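Ribonucleoside-diphosphate reductase (Pseudomonas aeruginosa, PDB 5IM3) probably reduces ribonucleoside diphosphates to deoxyribonucleotides for DNA synthesis, with thioredoxin as reductant, and binds the allosteric nucleotide dATP in an ATP cone. Local coordinates at residues 32-37 / 99-104; 50-55 / 119-124; 56-59 / 64-67; 58-63 / 115-120. All coordinates share one frame; numbering follows the deposited sequence.

Contact 1. Residues 32-37 / 99-104; sequences LRVIKR and EEIQDQ. With DTP (2'-deoxyadenosine 5'-triphosphate), chain C; DTP (2'-deoxyadenosine 5'-triphosphate), chain D.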
# COMPACT_ATOMS: atom_id res chain seq x y z
N LEU A 32 59.29 14.11 -3.73
CA LEU A 32 58.36 15.23 -3.69
C LEU A 32 59.09 16.57 -3.77
O LEU A 32 60.03 16.81 -3.02
CB LEU A 32 57.52 15.17 -2.41
CG LEU A 32 56.07 14.71 -2.56
CD1 LEU A 32 55.41 14.58 -1.19
CD2 LEU A 32 55.28 15.66 -3.45
N ARG A 33 58.63 17.43 -4.68
CA ARG A 33 59.19 18.76 -4.86
C ARG A 33 58.05 19.76 -4.97
O ARG A 33 56.88 19.39 -5.11
CB ARG A 33 60.10 18.82 -6.09
CG ARG A 33 61.34 17.94 -5.99
CD ARG A 33 62.24 18.07 -7.20
NE ARG A 33 63.44 17.24 -7.08
CZ ARG A 33 64.43 17.23 -7.97
NH1 ARG A 33 64.38 18.01 -9.04
NH2 ARG A 33 65.48 16.44 -7.78
N VAL A 34 58.40 21.04 -4.92
CA VAL A 34 57.42 22.12 -4.87
C VAL A 34 57.77 23.18 -5.90
O VAL A 34 58.94 23.56 -6.04
CB VAL A 34 57.34 22.74 -3.47
CG1 VAL A 34 56.16 23.72 -3.39
CG2 VAL A 34 57.22 21.66 -2.40
N ILE A 35 56.75 23.65 -6.62
CA ILE A 35 56.91 24.76 -7.55
C ILE A 35 56.89 26.05 -6.73
O ILE A 35 55.84 26.47 -6.24
CB ILE A 35 55.81 24.77 -8.61
CG1 ILE A 35 55.72 23.41 -9.31
CG2 ILE A 35 56.06 25.87 -9.63
CD1 ILE A 35 54.44 23.21 -10.09
N LYS A 36 58.05 26.68 -6.58
CA LYS A 36 58.13 27.93 -5.84
C LYS A 36 57.25 28.99 -6.49
O LYS A 36 56.67 28.79 -7.57
CB LYS A 36 59.58 28.41 -5.76
CG LYS A 36 60.44 27.63 -4.78
CD LYS A 36 60.44 28.25 -3.39
CE LYS A 36 61.30 29.51 -3.34
NZ LYS A 36 61.26 30.16 -2.00
N ARG A 37 57.15 30.15 -5.82
CA ARG A 37 56.32 31.23 -6.33
C ARG A 37 56.70 31.59 -7.76
O ARG A 37 55.83 31.95 -8.57
CB ARG A 37 56.46 32.46 -5.43
CG ARG A 37 55.98 32.24 -4.01
CD ARG A 37 54.94 33.26 -3.59
NE ARG A 37 53.97 32.70 -2.65
CZ ARG A 37 54.18 32.53 -1.35
NH1 ARG A 37 55.35 32.87 -0.82
NH2 ARG A 37 53.23 32.01 -0.58
N GLU A 99 51.18 27.67 -3.23
CA GLU A 99 49.87 28.06 -2.71
C GLU A 99 49.01 26.85 -2.39
O GLU A 99 48.13 26.93 -1.52
CB GLU A 99 49.16 28.97 -3.72
CG GLU A 99 49.95 30.22 -4.09
CD GLU A 99 50.15 31.15 -2.91
OE1 GLU A 99 49.22 31.30 -2.09
OE2 GLU A 99 51.25 31.74 -2.80
N GLU A 100 49.24 25.73 -3.08
CA GLU A 100 48.52 24.50 -2.77
C GLU A 100 48.85 24.01 -1.36
O GLU A 100 48.00 23.41 -0.70
CB GLU A 100 48.86 23.44 -3.81
CG GLU A 100 47.74 22.46 -4.13
CD GLU A 100 47.98 21.69 -5.41
OE1 GLU A 100 48.66 22.22 -6.32
OE2 GLU A 100 47.51 20.53 -5.52
N ILE A 101 50.07 24.28 -0.89
CA ILE A 101 50.47 23.90 0.45
C ILE A 101 49.90 24.87 1.48
O ILE A 101 49.40 24.45 2.53
CB ILE A 101 52.01 23.82 0.54
CG1 ILE A 101 52.54 22.90 -0.56
CG2 ILE A 101 52.44 23.35 1.93
CD1 ILE A 101 54.02 22.88 -0.67
N GLN A 102 49.99 26.17 1.20
CA GLN A 102 49.42 27.17 2.10
C GLN A 102 47.95 26.88 2.37
O GLN A 102 47.48 27.02 3.51
CB GLN A 102 49.60 28.57 1.51
CG GLN A 102 51.03 29.07 1.48
CD GLN A 102 51.48 29.62 2.83
OE1 GLN A 102 51.53 28.89 3.82
NE2 GLN A 102 51.81 30.91 2.86
N ASP A 103 47.20 26.48 1.34
CA ASP A 103 45.79 26.18 1.51
C ASP A 103 45.58 24.98 2.43
O ASP A 103 44.69 24.99 3.28
CB ASP A 103 45.13 25.94 0.16
CG ASP A 103 44.82 27.24 -0.58
OD1 ASP A 103 45.32 28.30 -0.16
OD2 ASP A 103 44.08 27.19 -1.59
N GLN A 104 46.40 23.94 2.26
CA GLN A 104 46.26 22.76 3.11
C GLN A 104 46.72 23.03 4.54
O GLN A 104 46.21 22.41 5.48
CB GLN A 104 47.04 21.59 2.51
CG GLN A 104 46.41 21.01 1.25
CD GLN A 104 45.05 20.38 1.51
OE1 GLN A 104 44.83 19.77 2.56
NE2 GLN A 104 44.14 20.53 0.56
PG DTP C . 60.39 32.70 1.31
O1G DTP C . 61.57 32.22 2.07
O2G DTP C . 59.20 33.03 2.21
O3G DTP C . 60.70 33.92 0.46
PB DTP C . 58.43 30.83 0.48
O1B DTP C . 57.33 31.79 0.68
O2B DTP C . 58.16 29.88 -0.67
O3B DTP C . 59.82 31.58 0.33
PA DTP C . 58.15 30.53 3.28
O1A DTP C . 58.94 29.90 4.35
O2A DTP C . 58.09 32.06 3.35
O3A DTP C . 58.66 30.05 1.85
O5' DTP C . 56.70 29.99 3.22
C5' DTP C . 56.60 28.56 3.16
C4' DTP C . 55.21 28.13 2.78
O4' DTP C . 55.29 27.23 1.65
C3' DTP C . 54.52 27.31 3.86
O3' DTP C . 53.10 27.35 3.73
C2' DTP C . 55.06 25.91 3.61
C1' DTP C . 55.38 25.89 2.12
N9 DTP C . 56.71 25.37 1.80
C8 DTP C . 57.91 26.04 1.79
N7 DTP C . 58.94 25.28 1.55
C5 DTP C . 58.39 24.01 1.39
C6 DTP C . 58.96 22.76 1.12
N6 DTP C . 60.28 22.54 1.08
N1 DTP C . 58.13 21.71 0.99
C2 DTP C . 56.81 21.91 1.13
N3 DTP C . 56.17 23.04 1.42
C4 DTP C . 57.02 24.06 1.53
PG DTP D . 56.49 36.09 1.46
O1G DTP D . 57.46 35.03 1.64
O2G DTP D . 56.80 37.33 2.24
O3G DTP D . 56.27 36.45 0.02
PB DTP D . 54.64 34.35 2.86
O1B DTP D . 55.31 33.12 2.39
O2B DTP D . 53.13 34.16 2.83
O3B DTP D . 55.07 35.60 1.98
PA DTP D . 56.50 34.40 5.06
O1A DTP D . 56.84 35.49 6.00
O2A DTP D . 57.62 34.17 4.02
O3A DTP D . 55.13 34.72 4.32
O5' DTP D . 56.18 33.02 5.74
C5' DTP D . 55.41 32.99 6.95
C4' DTP D . 54.20 32.11 6.83
O4' DTP D . 53.85 31.61 8.14
C3' DTP D . 52.94 32.80 6.27
O3' DTP D . 52.45 32.11 5.13
C2' DTP D . 51.93 32.73 7.41
C1' DTP D . 52.73 32.33 8.63
N9 DTP D . 53.21 33.44 9.46
C8 DTP D . 54.47 33.96 9.56
N7 DTP D . 54.56 35.00 10.35
C5 DTP D . 53.26 35.18 10.80
C6 DTP D . 52.68 36.13 11.67
N6 DTP D . 53.35 37.15 12.21
N1 DTP D . 51.36 36.01 11.92
C2 DTP D . 50.68 35.02 11.34
N3 DTP D . 51.11 34.09 10.50
C4 DTP D . 52.42 34.22 10.26
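Val34 of strand 33-35 stands 8.9 Å from Ile101 of helix 98-111, CA to CA, and Arg37, just past the strand, is the counterpart of Glu99. Val34 CG1 and Ile101 CD1 meet tip to tip at 3.6 Å. With CG1 trans to the backbone nitrogen (chi1 -172°), Val34 turns CG2 to the adenine of the chain C dATP, 3.5 Å from its N1, and Ile101 borders the same ring near N3. The polar half of the contact is a side-on salt bridge. Arg37 NE lies 2.9 Å and Arg37 NH2 3.0 Å from Glu99 OE2, an oxygen in the guanidinium plane although the carboxylate plane itself is turned by 43°. Glu99 OE1 pairs with Arg125, which gives the carboxylate a second anchor. Arg37 NH1 then donates to O1B of the chain D dATP at 3.2 Å and, weakly, to O1B of the chain C nucleotide. Gln102 NE2 makes a nearly straight bond (173°) to O3' of the chain D dATP at 2.6 Å, while its OE1 is probably hydrogen-bonded to Tyr121. The two-nitrogen grip should help fix the guanidinium's rotation, consistent with one arginine facing phosphates of both nucleotides in this ATP cone.

Contact 2. Residues 50-55 / 119-124; sequences TVAITK and RDYVIY. With DTP (2'-deoxyadenosine 5'-triphosphate), chain D.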
# COMPACT_ATOMS: atom_id res chain seq x y z
N THR A 50 56.58 23.24 9.26
CA THR A 50 56.63 23.32 10.71
C THR A 50 57.00 24.72 11.18
O THR A 50 56.41 25.24 12.13
CB THR A 50 57.63 22.29 11.25
OG1 THR A 50 57.16 20.97 10.96
CG2 THR A 50 57.80 22.44 12.76
N VAL A 51 57.98 25.34 10.52
CA VAL A 51 58.36 26.70 10.88
C VAL A 51 57.20 27.66 10.63
O VAL A 51 56.89 28.51 11.48
CB VAL A 51 59.62 27.13 10.09
CG1 VAL A 51 59.88 28.61 10.24
CG2 VAL A 51 60.83 26.34 10.57
N ALA A 52 56.53 27.53 9.49
CA ALA A 52 55.45 28.45 9.15
C ALA A 52 54.35 28.42 10.21
O ALA A 52 53.94 29.47 10.72
CB ALA A 52 54.88 28.10 7.77
N ILE A 53 53.86 27.23 10.54
CA ILE A 53 52.78 27.12 11.53
C ILE A 53 53.26 27.62 12.89
O ILE A 53 52.50 28.26 13.63
CB ILE A 53 52.28 25.66 11.61
CG1 ILE A 53 51.78 25.20 10.23
CG2 ILE A 53 51.16 25.54 12.65
CD1 ILE A 53 51.34 23.75 10.20
N THR A 54 54.50 27.32 13.25
CA THR A 54 55.02 27.77 14.54
C THR A 54 55.06 29.29 14.62
O THR A 54 54.76 29.87 15.66
CB THR A 54 56.42 27.19 14.78
OG1 THR A 54 56.36 25.76 14.69
CG2 THR A 54 56.93 27.58 16.16
N LYS A 55 55.43 29.95 13.52
CA LYS A 55 55.39 31.41 13.48
C LYS A 55 54.00 31.93 13.84
O LYS A 55 53.87 32.90 14.59
CB LYS A 55 55.79 31.93 12.10
CG LYS A 55 57.24 31.67 11.69
CD LYS A 55 57.56 32.45 10.41
CE LYS A 55 58.84 31.98 9.73
NZ LYS A 55 58.67 31.81 8.25
N ARG A 119 43.05 32.29 11.67
CA ARG A 119 42.67 33.56 11.07
C ARG A 119 43.86 34.51 10.97
O ARG A 119 43.97 35.27 10.01
CB ARG A 119 41.53 34.21 11.88
CG ARG A 119 41.97 35.01 13.08
CD ARG A 119 40.78 35.42 13.93
NE ARG A 119 39.70 36.01 13.15
CZ ARG A 119 39.63 37.29 12.78
NH1 ARG A 119 40.59 38.13 13.13
NH2 ARG A 119 38.60 37.72 12.06
N ASP A 120 44.77 34.47 11.95
CA ASP A 120 45.96 35.29 11.85
C ASP A 120 46.92 34.73 10.80
O ASP A 120 47.69 35.49 10.20
CB ASP A 120 46.64 35.42 13.21
CG ASP A 120 45.87 36.33 14.15
OD1 ASP A 120 45.59 37.48 13.75
OD2 ASP A 120 45.52 35.90 15.27
N TYR A 121 46.88 33.42 10.57
CA TYR A 121 47.62 32.85 9.45
C TYR A 121 47.07 33.36 8.13
O TYR A 121 47.83 33.79 7.25
CB TYR A 121 47.54 31.32 9.51
CG TYR A 121 48.56 30.62 8.63
CD1 TYR A 121 48.35 30.48 7.27
CD2 TYR A 121 49.73 30.11 9.17
CE1 TYR A 121 49.27 29.85 6.47
CE2 TYR A 121 50.66 29.47 8.37
CZ TYR A 121 50.43 29.34 7.02
OH TYR A 121 51.36 28.71 6.22
N VAL A 122 45.74 33.35 7.98
CA VAL A 122 45.11 33.87 6.77
C VAL A 122 45.47 35.34 6.58
O VAL A 122 45.91 35.76 5.50
CB VAL A 122 43.58 33.67 6.84
CG1 VAL A 122 42.87 34.53 5.79
CG2 VAL A 122 43.22 32.21 6.64
N ILE A 123 45.27 36.15 7.62
CA ILE A 123 45.48 37.59 7.52
C ILE A 123 46.90 37.88 7.07
O ILE A 123 47.13 38.62 6.10
CB ILE A 123 45.16 38.27 8.86
CG1 ILE A 123 43.64 38.26 9.10
CG2 ILE A 123 45.72 39.70 8.90
CD1 ILE A 123 43.24 38.61 10.53
N TYR A 124 47.88 37.32 7.78
CA TYR A 124 49.28 37.56 7.44
C TYR A 124 49.58 37.09 6.02
O TYR A 124 50.23 37.80 5.24
CB TYR A 124 50.19 36.84 8.44
CG TYR A 124 51.67 37.01 8.18
CD1 TYR A 124 52.33 36.20 7.26
CD2 TYR A 124 52.40 37.98 8.85
CE1 TYR A 124 53.68 36.35 7.02
CE2 TYR A 124 53.76 38.13 8.62
CZ TYR A 124 54.39 37.32 7.70
OH TYR A 124 55.73 37.46 7.46
PG DTP D . 56.49 36.09 1.46
O1G DTP D . 57.46 35.03 1.64
O2G DTP D . 56.80 37.33 2.24
O3G DTP D . 56.27 36.45 0.02
PB DTP D . 54.64 34.35 2.86
O1B DTP D . 55.31 33.12 2.39
O2B DTP D . 53.13 34.16 2.83
O3B DTP D . 55.07 35.60 1.98
PA DTP D . 56.50 34.40 5.06
O1A DTP D . 56.84 35.49 6.00
O2A DTP D . 57.62 34.17 4.02
O3A DTP D . 55.13 34.72 4.32
O5' DTP D . 56.18 33.02 5.74
C5' DTP D . 55.41 32.99 6.95
C4' DTP D . 54.20 32.11 6.83
O4' DTP D . 53.85 31.61 8.14
C3' DTP D . 52.94 32.80 6.27
O3' DTP D . 52.45 32.11 5.13
C2' DTP D . 51.93 32.73 7.41
C1' DTP D . 52.73 32.33 8.63
N9 DTP D . 53.21 33.44 9.46
C8 DTP D . 54.47 33.96 9.56
N7 DTP D . 54.56 35.00 10.35
C5 DTP D . 53.26 35.18 10.80
C6 DTP D . 52.68 36.13 11.67
N6 DTP D . 53.35 37.15 12.21
N1 DTP D . 51.36 36.01 11.92
C2 DTP D . 50.68 35.02 11.34
N3 DTP D . 51.11 34.09 10.50
C4 DTP D . 52.42 34.22 10.26
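Tyr121 of helix 115-138 turns the edge of its ring to Ala52 and Ile53 of helix 46-60; the two helices belong to the ATP cone and hold the chain D dATP between them. The direct helix-to-helix touch is slight: Ala52 CB comes 3.9 Å from Tyr121 OH, and Ile53 N lies near the ring plane, 4.5 Å from Tyr121 CE2. The hydroxyl probably hydrogen-bonds to Gln102, though the modelled distance is very short. One face of Tyr121 is given to the sugar, whose C2' sits 3.6 Å above the ring plane, over its centre. Tyr124, one turn on, offers a face to the base, and adenine C5 lies over its middle. Both tyrosines have CG trans to the backbone nitrogen (chi1 -165° and 180°), which sends the two rings from helix 115-138 toward the nucleotide. Lys55 CB lies over C8 on the face opposite Tyr124, 3.5 Å away, and the chain then runs past the C8 end of the base. The purine thus lies between the Tyr124 ring and the root of the Lys55 side chain, which probably limits its tilting. At the far end of its ring, Tyr124 OH donates a hydrogen bond of 2.7 Å to the alpha-phosphate oxygen O1A.

Contact 3. Residues 56-59 / 64-67; sequences AFLA and TAAA. With DTP (2'-deoxyadenosine 5'-triphosphate), chain D.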
# COMPACT_ATOMS: atom_id res chain seq x y z
N ALA A 56 52.96 31.28 13.32
CA ALA A 56 51.60 31.76 13.55
C ALA A 56 51.16 31.55 15.00
O ALA A 56 50.41 32.36 15.54
CB ALA A 56 50.63 31.07 12.60
N PHE A 57 51.62 30.47 15.63
CA PHE A 57 51.31 30.28 17.05
C PHE A 57 52.02 31.32 17.90
O PHE A 57 51.41 31.91 18.81
CB PHE A 57 51.69 28.87 17.49
CG PHE A 57 50.62 27.85 17.25
CD1 PHE A 57 49.62 27.64 18.19
CD2 PHE A 57 50.61 27.09 16.09
CE1 PHE A 57 48.64 26.70 17.98
CE2 PHE A 57 49.62 26.14 15.87
CZ PHE A 57 48.64 25.95 16.81
N LEU A 58 53.29 31.58 17.62
CA LEU A 58 54.04 32.56 18.39
C LEU A 58 53.59 33.99 18.12
O LEU A 58 53.96 34.89 18.88
CB LEU A 58 55.54 32.43 18.09
CG LEU A 58 56.23 31.27 18.80
CD1 LEU A 58 57.62 31.04 18.21
CD2 LEU A 58 56.32 31.53 20.30
N ALA A 59 52.80 34.22 17.07
CA ALA A 59 52.30 35.56 16.80
C ALA A 59 51.10 35.89 17.68
O ALA A 59 51.01 37.00 18.21
CB ALA A 59 51.94 35.69 15.32
N THR A 64 56.71 33.32 25.53
CA THR A 64 56.68 32.26 26.52
C THR A 64 56.20 30.94 25.93
O THR A 64 56.45 29.88 26.52
CB THR A 64 55.78 32.69 27.69
OG1 THR A 64 56.25 33.93 28.23
CG2 THR A 64 55.77 31.63 28.81
N ALA A 65 55.53 30.97 24.78
CA ALA A 65 55.14 29.76 24.07
C ALA A 65 56.27 29.16 23.25
O ALA A 65 56.04 28.15 22.57
CB ALA A 65 53.94 30.05 23.17
N ALA A 66 57.47 29.75 23.28
CA ALA A 66 58.57 29.26 22.46
C ALA A 66 58.91 27.81 22.80
O ALA A 66 59.00 26.96 21.91
CB ALA A 66 59.79 30.16 22.63
N ALA A 67 59.11 27.53 24.08
CA ALA A 67 59.37 26.17 24.55
C ALA A 67 58.07 25.65 25.16
O ALA A 67 57.78 25.89 26.34
CB ALA A 67 60.53 26.13 25.54
PG DTP D . 56.49 36.09 1.46
O1G DTP D . 57.46 35.03 1.64
O2G DTP D . 56.80 37.33 2.24
O3G DTP D . 56.27 36.45 0.02
PB DTP D . 54.64 34.35 2.86
O1B DTP D . 55.31 33.12 2.39
O2B DTP D . 53.13 34.16 2.83
O3B DTP D . 55.07 35.60 1.98
PA DTP D . 56.50 34.40 5.06
O1A DTP D . 56.84 35.49 6.00
O2A DTP D . 57.62 34.17 4.02
O3A DTP D . 55.13 34.72 4.32
O5' DTP D . 56.18 33.02 5.74
C5' DTP D . 55.41 32.99 6.95
C4' DTP D . 54.20 32.11 6.83
O4' DTP D . 53.85 31.61 8.14
C3' DTP D . 52.94 32.80 6.27
O3' DTP D . 52.45 32.11 5.13
C2' DTP D . 51.93 32.73 7.41
C1' DTP D . 52.73 32.33 8.63
N9 DTP D . 53.21 33.44 9.46
C8 DTP D . 54.47 33.96 9.56
N7 DTP D . 54.56 35.00 10.35
C5 DTP D . 53.26 35.18 10.80
C6 DTP D . 52.68 36.13 11.67
N6 DTP D . 53.35 37.15 12.21
N1 DTP D . 51.36 36.01 11.92
C2 DTP D . 50.68 35.02 11.34
N3 DTP D . 51.11 34.09 10.50
C4 DTP D . 52.42 34.22 10.26
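Leu58, in the last turns of helix 46-60, carries this contact through one methyl group, CD2, which rests over the face of the peptide bond joining Ala65 to Ala66. The distances are those of close van der Waals packing: Leu58 CD2 is 3.7 Å from Ala66 N and 3.8 Å from Ala65 C. The CB atoms flank this spot, that of Ala65 at 4.0 Å from Leu58 CD2 and that of Ala66 further off, at 4.4 Å. Ala65, which is buried, points its CB toward the helix. Leu58 has CG trans to its carbonyl carbon (chi1 -78°), and this swings the branched end toward the loop, although the side chain leaves the backbone at a slant. The partner segment belongs to the loop that connects helix 46-60 to helix 69-88 in the ATP cone and folds back over the end of the first helix. The outer side of this loop is open to solvent: Ala66 touches Leu58 at one flank while largely exposed, and Thr64 and Ala67 point away from the helix. Thr64 also packs against Val822 of the second subunit. The other faces of the helix are engaged elsewhere. The ring of Phe57 leads away to Ile71, Thr74 and Val75 of helix 69-88, whereas the methyls of Ala56 and Ala59 both lie on one face of the adenine of the chain D dATP, Ala56 CB at 3.7 Å from N3 and Ala59 CB at 3.5 Å from N1.

Contact 4. Residues 58-63 / 115-120; sequences LAVEGG and QKVARD. With DTP (2'-deoxyadenosine 5'-triphosphate), chain D.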
# COMPACT_ATOMS: atom_id res chain seq x y z
N LEU A 58 53.29 31.58 17.62
CA LEU A 58 54.04 32.56 18.39
C LEU A 58 53.59 33.99 18.12
O LEU A 58 53.96 34.89 18.88
CB LEU A 58 55.54 32.43 18.09
CG LEU A 58 56.23 31.27 18.80
CD1 LEU A 58 57.62 31.04 18.21
CD2 LEU A 58 56.32 31.53 20.30
N ALA A 59 52.80 34.22 17.07
CA ALA A 59 52.30 35.56 16.80
C ALA A 59 51.10 35.89 17.68
O ALA A 59 51.01 37.00 18.21
CB ALA A 59 51.94 35.69 15.32
N VAL A 60 50.18 34.95 17.84
CA VAL A 60 48.99 35.21 18.64
C VAL A 60 49.30 35.06 20.12
O VAL A 60 48.74 35.79 20.95
CB VAL A 60 47.84 34.29 18.20
CG1 VAL A 60 47.67 34.36 16.69
CG2 VAL A 60 48.09 32.86 18.64
N GLU A 61 50.18 34.13 20.49
CA GLU A 61 50.66 34.00 21.85
C GLU A 61 51.99 34.74 21.98
O GLU A 61 52.50 35.32 21.02
CB GLU A 61 50.79 32.52 22.24
CG GLU A 61 49.54 31.70 21.94
CD GLU A 61 49.53 30.34 22.61
OE1 GLU A 61 49.87 30.25 23.81
OE2 GLU A 61 49.17 29.34 21.93
N GLY A 62 52.54 34.74 23.18
CA GLY A 62 53.77 35.45 23.44
C GLY A 62 54.99 34.65 23.02
O GLY A 62 54.91 33.68 22.27
N GLY A 63 56.15 35.10 23.51
CA GLY A 63 57.36 34.31 23.40
C GLY A 63 57.48 33.22 24.44
O GLY A 63 58.26 32.28 24.25
N GLN A 115 40.92 28.68 15.84
CA GLN A 115 40.30 29.82 15.20
C GLN A 115 41.22 31.04 15.19
O GLN A 115 41.33 31.72 14.17
CB GLN A 115 38.98 30.16 15.89
CG GLN A 115 38.11 31.15 15.13
CD GLN A 115 38.09 32.53 15.76
OE1 GLN A 115 38.26 32.67 16.97
NE2 GLN A 115 37.88 33.56 14.94
N LYS A 116 41.87 31.33 16.32
CA LYS A 116 42.69 32.53 16.41
C LYS A 116 44.00 32.39 15.65
O LYS A 116 44.49 33.36 15.07
CB LYS A 116 42.96 32.87 17.88
CG LYS A 116 41.69 33.13 18.68
CD LYS A 116 42.01 33.42 20.15
CE LYS A 116 40.73 33.62 20.96
NZ LYS A 116 41.02 33.94 22.39
N VAL A 117 44.58 31.19 15.64
CA VAL A 117 45.82 31.00 14.90
C VAL A 117 45.54 30.90 13.40
O VAL A 117 46.29 31.43 12.58
CB VAL A 117 46.58 29.75 15.41
CG1 VAL A 117 47.91 29.61 14.69
CG2 VAL A 117 46.80 29.84 16.91
N ALA A 118 44.45 30.22 13.03
CA ALA A 118 44.11 30.09 11.62
C ALA A 118 43.83 31.45 10.99
O ALA A 118 44.33 31.75 9.90
CB ALA A 118 42.91 29.16 11.45
N ARG A 119 43.05 32.29 11.67
CA ARG A 119 42.67 33.56 11.07
C ARG A 119 43.86 34.51 10.97
O ARG A 119 43.97 35.27 10.01
CB ARG A 119 41.53 34.21 11.88
CG ARG A 119 41.97 35.01 13.08
CD ARG A 119 40.78 35.42 13.93
NE ARG A 119 39.70 36.01 13.15
CZ ARG A 119 39.63 37.29 12.78
NH1 ARG A 119 40.59 38.13 13.13
NH2 ARG A 119 38.60 37.72 12.06
N ASP A 120 44.77 34.47 11.95
CA ASP A 120 45.96 35.29 11.85
C ASP A 120 46.92 34.73 10.80
O ASP A 120 47.69 35.49 10.20
CB ASP A 120 46.64 35.42 13.21
CG ASP A 120 45.87 36.33 14.15
OD1 ASP A 120 45.59 37.48 13.75
OD2 ASP A 120 45.52 35.90 15.27
PG DTP D . 56.49 36.09 1.46
O1G DTP D . 57.46 35.03 1.64
O2G DTP D . 56.80 37.33 2.24
O3G DTP D . 56.27 36.45 0.02
PB DTP D . 54.64 34.35 2.86
O1B DTP D . 55.31 33.12 2.39
O2B DTP D . 53.13 34.16 2.83
O3B DTP D . 55.07 35.60 1.98
PA DTP D . 56.50 34.40 5.06
O1A DTP D . 56.84 35.49 6.00
O2A DTP D . 57.62 34.17 4.02
O3A DTP D . 55.13 34.72 4.32
O5' DTP D . 56.18 33.02 5.74
C5' DTP D . 55.41 32.99 6.95
C4' DTP D . 54.20 32.11 6.83
O4' DTP D . 53.85 31.61 8.14
C3' DTP D . 52.94 32.80 6.27
O3' DTP D . 52.45 32.11 5.13
C2' DTP D . 51.93 32.73 7.41
C1' DTP D . 52.73 32.33 8.63
N9 DTP D . 53.21 33.44 9.46
C8 DTP D . 54.47 33.96 9.56
N7 DTP D . 54.56 35.00 10.35
C5 DTP D . 53.26 35.18 10.80
C6 DTP D . 52.68 36.13 11.67
N6 DTP D . 53.35 37.15 12.21
N1 DTP D . 51.36 36.01 11.92
C2 DTP D . 50.68 35.02 11.34
N3 DTP D . 51.11 34.09 10.50
C4 DTP D . 52.42 34.22 10.26
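Val60, at the end of helix 46-60, points its side chain at the first turns of helix 115-138, and the CA atoms of Val60 and Val117 are 6.5 Å apart. The apolar part is a methyl-to-methyl touch, Val60 CG2 to Val117 CG2 at 3.7 Å, with the two side chains crossing at about a right angle. With chi1 at -51°, Val60 CG1 lies anti to the carbonyl carbon and faces the second kind of contact, carbon against oxygen, while CG2 sits in the crowded position between backbone N and carbonyl carbon. Val60 CG1 lies 3.7 Å from the backbone O of Lys116 and meets the carboxylate of Asp120, whose side chain it crosses obliquely. The modelled approach of CG1 to Asp120 OD2 is very short, and its exact length is doubtful. The aliphatic stem gives a more ordinary fit, with Asp120 CB 3.8 Å from Val60 CG1. Nucleotide contact makes a third group: Asp120 O, on the backbone, comes 3.2 Å from C2 of the chain D adenine, so the same helical turn packs on Val60 and borders the base. Charged partners lie at the margins. Glu61, the first residue to leave helical geometry, is paired with Arg70 of helix 69-88, and Arg119 forms salt bridges with Glu106 and Glu126 of the second subunit. The contact thus joins the end of helix 46-60 to the start of helix 115-138, with Val117 also packing on Leu109 of helix 98-111 and on Ala56 and Phe57 of helix 46-60.

All four contacts lie in one ATP cone and border the chain D dATP. Contact 1 ties strand 33-35 to helix 98-111 at the phosphate end of that nucleotide. Contacts 2 and 4, with centres 7 Å apart, both join helix 46-60 to helix 115-138 and share Arg119 and Asp120. Contact 3 folds the end of helix 46-60 onto the following loop, its centre about 24 Å from that of contact 1, and is nested in the chain loops closed by contacts 1 and 2. Contact 1 crosses contacts 2 and 4 in chain order, and Gln102 near Tyr121 links contact 1 to contact 2. Distant segments converge on the nucleotide, while helix 115-138 also faces the second subunit.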